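Local coordinates for pesticidal crystal protein Cry4Aa (Bacillus thuringiensis, PDB 2C9K), which promotes colloid-osmotic lysis of insect midgut epithelial cells after binding to them, acting as a mosquito-larvicidal, pore-forming crystal toxin, at residues A[510-515]-A[577-582]. Numbering follows the deposited sequence.
Sequences CQHSNF and VKFAPN
His512 meets Phe579 and Ala580 where two connections run past each other in the C-terminal domain of this three-domain delta-endotoxin, a beta sandwich: 510-515 leaves strand 505-511 of one sheet for strand 517-527 of the other, and 577-582 passes from that second sheet back to strand 584-591 of the first. The imidazole ND1 donates to Ala580 O (3.0 Å). The acceptor lies nearly in the ring plane, whereas the donor stands above the carbonyl plane. Phe579 CB sits over one imidazole face, 3.5 Å from the ring centroid and 16° off the normal, which identifies a CH-pi contact. Beyond CB the phenyl ring leads away, with Phe579 CD1 4.1 Å from His512 CD2; the two rings form an inclined edge-to-face pair, planes at 55°, rather than a right-angled T.

The backbone closes the next point of contact: Asn582 N donates to Ser513 O (2.6 Å), and Pro581 CA also approaches that oxygen. On the exposed side of the contact, the Asn514 and Asn582 amides lie side by side, planes 19° apart, with Asn582 ND2 donating to Asn514 OD1 at 3.0 Å. Farther along, Pro581 packs beside the Phe515 carbonyl, with Pro581 CB 3.7 Å from Phe515 O.

In the second shell, Tyr519 OH hydrogen-bonds His512 NE2, so both ring nitrogens are engaged and the imidazole's rotation is fixed.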
# COMPACT_ATOMS: atom_id res chain seq x y z
N CYS A 510 -17.88 8.82 8.57
CA CYS A 510 -18.24 8.16 7.32
C CYS A 510 -19.43 8.81 6.64
O CYS A 510 -20.29 9.39 7.30
CB CYS A 510 -18.56 6.69 7.56
SG CYS A 510 -17.28 5.81 8.45
N GLN A 511 -19.48 8.69 5.32
CA GLN A 511 -20.57 9.24 4.54
C GLN A 511 -21.26 8.03 3.90
O GLN A 511 -20.62 7.27 3.17
CB GLN A 511 -20.03 10.17 3.46
CG GLN A 511 -21.09 10.99 2.74
CD GLN A 511 -20.51 11.96 1.73
OE1 GLN A 511 -19.67 12.81 2.07
NE2 GLN A 511 -20.95 11.85 0.48
N HIS A 512 -22.54 7.85 4.18
CA HIS A 512 -23.26 6.72 3.63
C HIS A 512 -23.57 6.92 2.15
O HIS A 512 -23.50 8.05 1.65
CB HIS A 512 -24.57 6.49 4.39
CG HIS A 512 -25.17 5.14 4.16
ND1 HIS A 512 -26.52 4.95 3.95
CD2 HIS A 512 -24.61 3.91 4.10
CE1 HIS A 512 -26.76 3.67 3.76
NE2 HIS A 512 -25.62 3.01 3.85
N SER A 513 -23.89 5.83 1.46
CA SER A 513 -24.23 5.89 0.04
C SER A 513 -25.59 6.55 -0.12
O SER A 513 -26.25 6.89 0.86
CB SER A 513 -24.29 4.48 -0.54
OG SER A 513 -23.06 3.83 -0.35
N ASN A 514 -26.02 6.73 -1.37
CA ASN A 514 -27.31 7.37 -1.62
C ASN A 514 -28.45 6.36 -1.57
O ASN A 514 -29.34 6.36 -2.42
CB ASN A 514 -27.27 8.08 -2.97
CG ASN A 514 -28.55 8.83 -3.26
OD1 ASN A 514 -29.12 9.47 -2.38
ND2 ASN A 514 -29.00 8.76 -4.51
N PHE A 515 -28.41 5.49 -0.56
CA PHE A 515 -29.44 4.48 -0.37
C PHE A 515 -29.74 4.27 1.11
O PHE A 515 -29.21 4.96 1.97
CB PHE A 515 -29.02 3.14 -1.00
CG PHE A 515 -28.67 3.24 -2.44
CD1 PHE A 515 -27.41 3.67 -2.83
CD2 PHE A 515 -29.61 2.94 -3.42
CE1 PHE A 515 -27.08 3.79 -4.18
CE2 PHE A 515 -29.29 3.07 -4.77
CZ PHE A 515 -28.03 3.49 -5.16
N VAL A 577 -27.35 -1.41 12.86
CA VAL A 577 -27.53 -0.00 12.61
C VAL A 577 -28.14 0.22 11.22
O VAL A 577 -28.00 -0.62 10.32
CB VAL A 577 -26.18 0.72 12.71
CG1 VAL A 577 -25.41 0.18 13.90
CG2 VAL A 577 -25.39 0.53 11.44
N LYS A 578 -28.82 1.34 11.05
CA LYS A 578 -29.43 1.67 9.77
C LYS A 578 -29.07 3.11 9.44
O LYS A 578 -29.21 4.00 10.27
CB LYS A 578 -30.95 1.49 9.82
CG LYS A 578 -31.68 2.31 10.88
CD LYS A 578 -31.43 1.80 12.31
CE LYS A 578 -30.28 2.54 13.01
NZ LYS A 578 -29.86 1.85 14.25
N PHE A 579 -28.58 3.31 8.22
CA PHE A 579 -28.18 4.63 7.76
C PHE A 579 -29.07 5.10 6.61
O PHE A 579 -29.47 4.30 5.76
CB PHE A 579 -26.72 4.61 7.31
CG PHE A 579 -25.76 4.13 8.36
CD1 PHE A 579 -24.95 3.03 8.12
CD2 PHE A 579 -25.64 4.80 9.57
CE1 PHE A 579 -24.02 2.61 9.07
CE2 PHE A 579 -24.71 4.38 10.53
CZ PHE A 579 -23.90 3.29 10.27
N ALA A 580 -29.40 6.38 6.59
CA ALA A 580 -30.22 6.94 5.54
C ALA A 580 -29.29 7.36 4.42
O ALA A 580 -28.08 7.40 4.60
CB ALA A 580 -31.01 8.13 6.05
N PRO A 581 -29.84 7.68 3.24
CA PRO A 581 -29.04 8.10 2.09
C PRO A 581 -28.16 9.31 2.35
O PRO A 581 -28.64 10.32 2.86
CB PRO A 581 -30.09 8.38 1.03
CG PRO A 581 -31.18 7.40 1.37
CD PRO A 581 -31.26 7.56 2.86
N ASN A 582 -26.89 9.19 2.00
CA ASN A 582 -25.93 10.28 2.17
C ASN A 582 -25.83 10.83 3.59
O ASN A 582 -25.47 11.98 3.78
CB ASN A 582 -26.30 11.43 1.23
CG ASN A 582 -26.99 10.93 -0.01
OD1 ASN A 582 -26.46 10.08 -0.72
ND2 ASN A 582 -28.18 11.44 -0.27